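Local structure of Ddb_g0293866 (Dictyostelium discoideum, 5LW6) at residues Asn79-Tyr84 and Gln111-His116; Ser103-Asn108 and Phe125-Ile130. The protein probably binds ADP-ribose through this macrodomain, one piece of a longer protein thought to sense DNA damage and bind poly-ADP-ribose. One frame throughout, in Å; residues are numbered along the deposited sequence.

Interaction 1. Residues Asn79-Tyr84 and Gln111-His116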
ATOM      1  N   ASN A  79      -5.693  -7.117  11.284  1.00  9.59           N
ATOM      2  CA  ASN A  79      -6.234  -8.400  10.991  1.00  9.89           C
ATOM      3  C   ASN A  79      -5.811  -8.902   9.579  1.00  8.61           C
ATOM      4  O   ASN A  79      -5.498 -10.082   9.403  1.00  8.39           O
ATOM      5  CB  ASN A  79      -7.770  -8.414  11.210  1.00  9.47           C
ATOM      6  CG  ASN A  79      -8.160  -8.631  12.715  1.00 11.37           C
ATOM      7  OD1 ASN A  79      -9.284  -8.295  13.116  1.00 16.53           O
ATOM      8  ND2 ASN A  79      -7.253  -9.172  13.544  1.00  9.74           N
ATOM      9  N   ALA A  80      -5.821  -8.038   8.561  1.00  8.97           N
ATOM     10  CA  ALA A  80      -5.488  -8.414   7.224  1.00  9.25           C
ATOM     11  C   ALA A  80      -3.994  -8.813   7.171  1.00  8.96           C
ATOM     12  O   ALA A  80      -3.602  -9.777   6.502  1.00  8.69           O
ATOM     13  CB  ALA A  80      -5.756  -7.290   6.243  1.00 10.22           C
ATOM     14  N   ILE A  81      -3.170  -8.061   7.901  1.00  8.93           N
ATOM     15  CA  ILE A  81      -1.747  -8.277   7.900  1.00  8.72           C
ATOM     16  C   ILE A  81      -1.459  -9.642   8.525  1.00 10.61           C
ATOM     17  O   ILE A  81      -0.638 -10.433   8.027  1.00  9.53           O
ATOM     18  CB  ILE A  81      -0.973  -7.130   8.628  1.00  9.86           C
ATOM     19  CG1 ILE A  81      -0.930  -5.868   7.700  1.00 11.35           C
ATOM     20  CG2 ILE A  81       0.485  -7.520   8.976  1.00 10.50           C
ATOM     21  CD1 ILE A  81      -0.640  -4.559   8.420  1.00 13.02           C
ATOM     22  N   SER A  82      -2.110  -9.884   9.645  1.00 10.78           N
ATOM     23  CA  SER A  82      -1.923 -11.135  10.349  0.50 11.04           C
ATOM     24  C   SER A  82      -2.435 -12.315   9.528  1.00 11.49           C
ATOM     25  O   SER A  82      -1.803 -13.371   9.493  1.00 11.38           O
ATOM     26  CB  SER A  82      -2.462 -11.070  11.802  0.50 11.15           C
ATOM     27  OG  SER A  82      -2.174 -12.298  12.417  0.50 11.20           O
ATOM     28  N   GLU A  83      -3.547 -12.142   8.802  1.00 10.55           N
ATOM     29  CA  GLU A  83      -4.073 -13.147   7.949  1.00 10.77           C
ATOM     30  C   GLU A  83      -3.054 -13.550   6.866  1.00 10.88           C
ATOM     31  O   GLU A  83      -2.787 -14.754   6.650  1.00 10.89           O
ATOM     32  CB  GLU A  83      -5.374 -12.697   7.321  1.00 11.08           C
ATOM     33  CG  GLU A  83      -6.072 -13.674   6.387  1.00 11.46           C
ATOM     34  CD  GLU A  83      -7.329 -13.084   5.735  1.00 13.47           C
ATOM     35  OE1 GLU A  83      -7.211 -11.967   5.149  1.00 14.24           O
ATOM     36  OE2 GLU A  83      -8.440 -13.715   5.780  1.00 15.04           O
ATOM     37  N   TYR A  84      -2.494 -12.550   6.222  1.00 10.25           N
ATOM     38  CA  TYR A  84      -1.496 -12.776   5.178  1.00  9.46           C
ATOM     39  C   TYR A  84      -0.248 -13.429   5.773  1.00  9.45           C
ATOM     40  O   TYR A  84       0.235 -14.473   5.258  1.00 11.13           O
ATOM     41  CB  TYR A  84      -1.175 -11.424   4.552  1.00  8.76           C
ATOM     42  CG  TYR A  84      -0.085 -11.515   3.450  1.00  8.16           C
ATOM     43  CD1 TYR A  84      -0.428 -11.919   2.154  1.00  9.32           C
ATOM     44  CD2 TYR A  84       1.231 -11.246   3.713  1.00  9.91           C
ATOM     45  CE1 TYR A  84       0.539 -12.007   1.153  1.00  9.70           C
ATOM     46  CE2 TYR A  84       2.218 -11.349   2.724  1.00 10.69           C
ATOM     47  CZ  TYR A  84       1.881 -11.755   1.467  1.00 10.76           C
ATOM     48  OH  TYR A  84       2.930 -11.862   0.554  1.00 11.94           O
ATOM     49  N   GLN A 111       0.110  -0.508  20.568  1.00 17.45           N
ATOM     50  CA  GLN A 111      -0.550  -1.487  21.483  1.00 19.35           C
ATOM     51  C   GLN A 111      -1.758  -2.182  20.840  1.00 16.80           C
ATOM     52  O   GLN A 111      -1.998  -3.336  21.067  1.00 17.13           O
ATOM     53  CB  GLN A 111      -1.019  -0.794  22.792  1.00 21.91           C
ATOM     54  CG  GLN A 111       0.108  -0.471  23.735  1.00 28.06           C
ATOM     55  CD  GLN A 111      -0.383   0.242  24.991  1.00 38.15           C
ATOM     56  OE1 GLN A 111      -1.505   0.784  25.044  1.00 41.55           O
ATOM     57  NE2 GLN A 111       0.455   0.222  26.036  1.00 47.81           N
ATOM     58  N   SER A 112      -2.506  -1.462  20.003  1.00 15.81           N
ATOM     59  CA  SER A 112      -3.679  -1.999  19.360  0.50 16.65           C
ATOM     60  C   SER A 112      -3.251  -3.056  18.377  1.00 15.20           C
ATOM     61  O   SER A 112      -3.871  -4.129  18.304  1.00 16.89           O
ATOM     62  CB  SER A 112      -4.449  -0.926  18.579  0.50 17.10           C
ATOM     63  OG  SER A 112      -5.710  -1.453  18.224  0.50 18.64           O
ATOM     64  N   PHE A 113      -2.206  -2.762  17.585  1.00 15.45           N
ATOM     65  CA  PHE A 113      -1.650  -3.776  16.754  1.00 14.25           C
ATOM     66  C   PHE A 113      -1.215  -4.985  17.555  1.00 15.56           C
ATOM     67  O   PHE A 113      -1.521  -6.134  17.163  1.00 16.53           O
ATOM     68  CB  PHE A 113      -0.499  -3.288  15.813  1.00 14.01           C
ATOM     69  CG  PHE A 113      -1.009  -2.605  14.586  1.00 12.88           C
ATOM     70  CD1 PHE A 113      -1.341  -1.309  14.630  1.00 15.07           C
ATOM     71  CD2 PHE A 113      -1.081  -3.239  13.390  1.00 15.49           C
ATOM     72  CE1 PHE A 113      -1.818  -0.621  13.499  1.00 16.55           C
ATOM     73  CE2 PHE A 113      -1.607  -2.615  12.259  1.00 15.63           C
ATOM     74  CZ  PHE A 113      -1.994  -1.306  12.297  1.00 15.19           C
ATOM     75  N   LYS A 114      -0.497  -4.758  18.649  1.00 15.43           N
ATOM     76  CA  LYS A 114      -0.039  -5.862  19.474  1.00 18.74           C
ATOM     77  C   LYS A 114      -1.173  -6.741  19.951  1.00 15.46           C
ATOM     78  O   LYS A 114      -1.059  -7.974  19.932  1.00 16.86           O
ATOM     79  CB  LYS A 114       0.655  -5.360  20.733  1.00 20.85           C
ATOM     80  CG  LYS A 114       2.060  -4.896  20.569  1.00 28.76           C
ATOM     81  CD  LYS A 114       2.665  -4.502  21.944  1.00 31.16           C
ATOM     82  CE  LYS A 114       4.097  -3.951  21.814  1.00 33.69           C
ATOM     83  NZ  LYS A 114       4.653  -3.647  23.155  1.00 34.19           N
ATOM     84  N   LYS A 115      -2.295  -6.129  20.262  1.00 16.27           N
ATOM     85  CA  LYS A 115      -3.449  -6.835  20.749  1.00 16.98           C
ATOM     86  C   LYS A 115      -4.032  -7.730  19.656  1.00 17.88           C
ATOM     87  O   LYS A 115      -4.315  -8.902  19.896  1.00 17.41           O
ATOM     88  CB  LYS A 115      -4.470  -5.823  21.258  1.00 21.28           C
ATOM     89  CG  LYS A 115      -5.808  -6.376  21.649  1.00 27.69           C
ATOM     90  CD  LYS A 115      -6.883  -5.263  21.816  1.00 34.35           C
ATOM     91  CE  LYS A 115      -8.124  -5.816  22.566  1.00 43.67           C
ATOM     92  NZ  LYS A 115      -9.394  -4.993  22.644  1.00 45.79           N
ATOM     93  N   HIS A 116      -4.126  -7.215  18.437  1.00 14.93           N
ATOM     94  CA  HIS A 116      -4.592  -8.027  17.310  1.00 18.10           C
ATOM     95  C   HIS A 116      -3.669  -9.134  16.902  1.00 17.71           C
ATOM     96  O   HIS A 116      -4.082 -10.055  16.271  1.00 18.06           O
ATOM     97  CB  HIS A 116      -4.907  -7.101  16.096  1.00 18.36           C
ATOM     98  CG  HIS A 116      -6.136  -6.301  16.309  1.00 19.99           C
ATOM     99  ND1 HIS A 116      -6.139  -5.013  16.814  1.00 21.49           N
ATOM    100  CD2 HIS A 116      -7.435  -6.644  16.154  1.00 20.60           C
ATOM    101  CE1 HIS A 116      -7.390  -4.607  16.971  1.00 21.48           C
ATOM    102  NE2 HIS A 116      -8.180  -5.583  16.597  1.00 20.59           N
TER

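Interaction 2. Residues Ser103-Asn108 and Phe125-Ile130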
ATOM      1  N   SER A 103       1.509  12.077  12.905  1.00 15.74           N
ATOM      2  CA  SER A 103       0.290  12.509  13.596  1.00 16.45           C
ATOM      3  C   SER A 103      -0.580  11.362  14.063  1.00 16.42           C
ATOM      4  O   SER A 103      -1.321  11.488  15.033  1.00 14.34           O
ATOM      5  CB  SER A 103      -0.474  13.500  12.762  1.00 17.52           C
ATOM      6  OG  SER A 103      -1.178  12.993  11.663  1.00 17.94           O
ATOM      7  N   ILE A 104      -0.542  10.236  13.347  1.00 14.43           N
ATOM      8  CA  ILE A 104      -1.386   9.068  13.640  1.00 14.83           C
ATOM      9  C   ILE A 104      -0.631   8.070  14.545  1.00 15.46           C
ATOM     10  O   ILE A 104      -1.258   7.323  15.279  1.00 16.49           O
ATOM     11  CB  ILE A 104      -1.764   8.357  12.337  1.00 17.92           C
ATOM     12  CG1 ILE A 104      -2.373   9.311  11.291  1.00 22.32           C
ATOM     13  CG2 ILE A 104      -2.585   7.060  12.557  1.00 17.64           C
ATOM     14  CD1 ILE A 104      -3.799   9.653  11.468  1.00 26.67           C
ATOM     15  N   TYR A 105       0.704   8.050  14.446  1.00 14.59           N
ATOM     16  CA  TYR A 105       1.570   7.158  15.219  1.00 15.80           C
ATOM     17  C   TYR A 105       1.495   7.468  16.695  1.00 17.42           C
ATOM     18  O   TYR A 105       1.559   8.627  17.065  1.00 19.29           O
ATOM     19  CB  TYR A 105       2.993   7.299  14.721  1.00 18.38           C
ATOM     20  CG  TYR A 105       3.932   6.233  15.275  1.00 21.78           C
ATOM     21  CD1 TYR A 105       4.437   6.320  16.602  1.00 24.59           C
ATOM     22  CD2 TYR A 105       4.302   5.145  14.483  1.00 22.99           C
ATOM     23  CE1 TYR A 105       5.315   5.360  17.100  1.00 27.31           C
ATOM     24  CE2 TYR A 105       5.210   4.213  14.965  1.00 24.86           C
ATOM     25  CZ  TYR A 105       5.686   4.320  16.284  1.00 27.66           C
ATOM     26  OH  TYR A 105       6.541   3.358  16.739  1.00 31.57           O
ATOM     27  N   SER A 106       1.224   6.482  17.506  1.00 16.53           N
ATOM     28  CA  SER A 106       1.143   6.666  18.981  1.00 18.12           C
ATOM     29  C   SER A 106       1.445   5.369  19.662  1.00 20.64           C
ATOM     30  O   SER A 106       1.350   4.311  19.059  1.00 18.09           O
ATOM     31  CB  SER A 106      -0.240   7.148  19.381  1.00 19.13           C
ATOM     32  OG  SER A 106      -1.241   6.137  19.298  1.00 18.86           O
ATOM     33  N   ASP A 107       1.774   5.402  20.944  1.00 21.74           N
ATOM     34  CA  ASP A 107       1.894   4.172  21.696  1.00 23.17           C
ATOM     35  C   ASP A 107       0.599   3.338  21.685  1.00 18.52           C
ATOM     36  O   ASP A 107       0.671   2.087  21.628  1.00 17.63           O
ATOM     37  CB  ASP A 107       2.289   4.501  23.178  1.00 29.20           C
ATOM     38  CG  ASP A 107       3.720   5.046  23.311  1.00 36.87           C
ATOM     39  OD1 ASP A 107       4.507   4.910  22.343  1.00 39.81           O
ATOM     40  OD2 ASP A 107       4.082   5.580  24.400  1.00 42.58           O
ATOM     41  N   ASN A 108      -0.564   3.984  21.836  1.00 18.73           N
ATOM     42  CA  ASN A 108      -1.844   3.312  21.798  1.00 18.29           C
ATOM     43  C   ASN A 108      -2.074   2.575  20.476  1.00 15.13           C
ATOM     44  O   ASN A 108      -2.656   1.489  20.450  1.00 14.49           O
ATOM     45  CB  ASN A 108      -3.028   4.248  22.141  1.00 21.97           C
ATOM     46  CG  ASN A 108      -3.130   4.584  23.650  1.00 28.50           C
ATOM     47  OD1 ASN A 108      -3.975   5.390  24.045  1.00 36.78           O
ATOM     48  ND2 ASN A 108      -2.303   3.992  24.467  1.00 29.27           N
ATOM     49  N   PHE A 125       7.033  -7.952  10.024  1.00 13.54           N
ATOM     50  CA  PHE A 125       6.215  -6.740   9.927  1.00 12.20           C
ATOM     51  C   PHE A 125       6.750  -5.638  10.777  1.00 13.07           C
ATOM     52  O   PHE A 125       7.062  -5.863  11.974  1.00 11.64           O
ATOM     53  CB  PHE A 125       4.813  -7.047  10.379  1.00 11.94           C
ATOM     54  CG  PHE A 125       3.935  -5.856  10.427  1.00 12.13           C
ATOM     55  CD1 PHE A 125       3.748  -5.063   9.309  1.00 12.22           C
ATOM     56  CD2 PHE A 125       3.316  -5.503  11.613  1.00 12.54           C
ATOM     57  CE1 PHE A 125       2.926  -3.941   9.400  1.00 13.34           C
ATOM     58  CE2 PHE A 125       2.484  -4.425  11.703  1.00 13.60           C
ATOM     59  CZ  PHE A 125       2.315  -3.625  10.584  1.00 14.06           C
ATOM     60  N   GLU A 126       6.972  -4.470  10.176  1.00 11.64           N
ATOM     61  CA  GLU A 126       7.401  -3.285  10.942  1.00 13.79           C
ATOM     62  C   GLU A 126       6.550  -2.092  10.610  1.00 13.67           C
ATOM     63  O   GLU A 126       6.030  -1.979   9.479  1.00 11.74           O
ATOM     64  CB  GLU A 126       8.819  -2.873  10.552  1.00 18.26           C
ATOM     65  CG  GLU A 126       9.826  -3.951  10.816  1.00 22.94           C
ATOM     66  CD  GLU A 126      11.263  -3.553  10.454  1.00 33.47           C
ATOM     67  OE1 GLU A 126      11.476  -2.490   9.772  1.00 31.78           O
ATOM     68  OE2 GLU A 126      12.178  -4.347  10.871  1.00 42.45           O
ATOM     69  N   ILE A 127       6.404  -1.215  11.594  1.00 13.90           N
ATOM     70  CA  ILE A 127       5.745   0.099  11.375  1.00 13.45           C
ATOM     71  C   ILE A 127       6.789   1.134  11.397  1.00 14.68           C
ATOM     72  O   ILE A 127       7.596   1.183  12.334  1.00 15.63           O
ATOM     73  CB  ILE A 127       4.679   0.357  12.462  1.00 14.77           C
ATOM     74  CG1 ILE A 127       3.498  -0.588  12.259  1.00 15.96           C
ATOM     75  CG2 ILE A 127       4.235   1.794  12.445  1.00 15.00           C
ATOM     76  CD1 ILE A 127       2.383  -0.502  13.263  1.00 16.43           C
ATOM     77  N   ILE A 128       6.804   2.007  10.412  1.00 13.97           N
ATOM     78  CA  ILE A 128       7.817   3.042  10.236  1.00 16.20           C
ATOM     79  C   ILE A 128       7.087   4.369  10.287  1.00 15.54           C
ATOM     80  O   ILE A 128       6.117   4.561   9.532  1.00 14.80           O
ATOM     81  CB  ILE A 128       8.427   2.977   8.822  1.00 17.76           C
ATOM     82  CG1 ILE A 128       8.998   1.587   8.577  1.00 22.48           C
ATOM     83  CG2 ILE A 128       9.452   4.087   8.550  1.00 19.20           C
ATOM     84  CD1 ILE A 128       9.977   1.134   9.619  1.00 21.99           C
ATOM     85  N   LYS A 129       7.525   5.255  11.173  1.00 15.27           N
ATOM     86  CA  LYS A 129       6.931   6.584  11.325  1.00 16.64           C
ATOM     87  C   LYS A 129       7.510   7.503  10.278  1.00 16.31           C
ATOM     88  O   LYS A 129       8.736   7.511  10.120  1.00 17.46           O
ATOM     89  CB  LYS A 129       7.267   7.107  12.734  1.00 18.47           C
ATOM     90  CG  LYS A 129       6.639   8.466  13.054  1.00 24.60           C
ATOM     91  CD  LYS A 129       6.852   8.908  14.501  1.00 30.54           C
ATOM     92  CE  LYS A 129       8.293   9.239  14.814  1.00 36.00           C
ATOM     93  NZ  LYS A 129       8.387   9.583  16.263  1.00 39.42           N
ATOM     94  N   ILE A 130       6.677   8.196   9.508  1.00 14.81           N
ATOM     95  CA  ILE A 130       7.135   9.185   8.560  1.00 16.09           C
ATOM     96  C   ILE A 130       6.501  10.525   8.917  1.00 17.19           C
ATOM     97  O   ILE A 130       5.415  10.562   9.512  1.00 15.45           O
ATOM     98  CB  ILE A 130       6.843   8.736   7.091  1.00 16.44           C
ATOM     99  CG1 ILE A 130       5.328   8.558   6.832  1.00 16.11           C
ATOM    100  CG2 ILE A 130       7.621   7.439   6.807  1.00 16.28           C
ATOM    101  CD1 ILE A 130       4.911   8.597   5.379  1.00 17.79           C
TER

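Interaction 1. Residues Asn79-Tyr84 and Gln111-His116
Asn79 and His116 meet through two flat groups turned almost perpendicular, the amide and imidazole planes standing 82° apart. The amide comes to the ring obliquely, its ND2 lying 3.6 Å from CD2 of His116 and its OD1 somewhat further from the same carbon, so this is van der Waals contact. The second flat group, the Phe113 ring, receives CD1 of Ile81 at its edge and near its plane, 4.4 Å from CE2, a loose apolar touch. What fixes the imidazole is its own helix: ND1 of His116 donates to Ser112 O over 2.9 Å, with an N-H...O angle of 146°. That oxygen also accepts the helical bond from His116 N, and the two donors reach it from opposite faces of the carbonyl plane. With CG anti to the carbonyl carbon (chi1 -72°), the ring folds back along the helix far enough for this bond. An alanine in place of His116 would probably take from Ser112 O its side-chain donor and leave the Asn79 amide without this packing partner. Residues 79-84 and 111-116 bury 154 Å² between them, and helices 70-87 and 107-116 meet further where Phe113 and His116 touch Ala78; on the inner side Ile81 and Phe113 both rest on Phe125 of strand 125-130, while Ala80 and Tyr84 pack against helix 237-253.

Interaction 2. Residues Ser103-Asn108 and Phe125-Ile130
Lys129 crosses the Tyr105 side chain at about a right angle, laying its aliphatic part over one face of the phenol ring. Its CB starts over the CD2-CE2 side of the ring, 4.0 Å from CD2 of Tyr105. CG lies over the CB-CG bond of Tyr105, 4.2 Å from either atom. CD settles 4.0 Å from CG of Tyr105 and nearly as close to CD1. There the chain bends (chi3 68°), and the ammonium ends with NZ 5.6 Å from the ring centroid, 29° off the normal: a long cation-pi approach, at most a weak attraction. The ring is met differently by Ile127, whose CG2 methyl comes to its edge, near the plane, 3.6 Å from CE2 of Tyr105. Both partners point their side chains toward the tyrosine because alternate residues of a strand share a side. The strand closes a beta-alpha-beta unit, in which strand 95-101 leads through the loop 103-106 into helix 107-116 and back to the parallel strand 125-130, an outermost strand of the macrodomain's mixed sheet. Ser106 is the N-cap of that helix, its OG bonded to Leu109 N. Tyr105, directly before the cap, has CG anti to the backbone N (chi1 -169°), which carries its ring across to the strand; Val100 and Ile110 also touch this side chain.

In the fold
Interaction 1 uses the C-terminal part of helix 107-116, interaction 2 the loop residue Tyr105 just ahead of its start, and their centres lie 13 Å apart. Their segments alternate along the chain. Direct packing joins them: Ile81 CD1 is 3.7 Å from Phe125 CE1, Phe113 CD1 is 4.0 Å from Ile127 CD1, and Phe113 CD2 is 4.1 Å from Phe125 CE2. Phe113 therefore bridges two residues of strand 125-130, while Ile127 faces Phe113 with CD1 and the tyrosine of interaction 2 with CG2. Interaction 1 is partly buried, whereas interaction 2 is a surface contact. Both lie well out from the chain's centre, about 16 and 15 Å respectively from centre to centre.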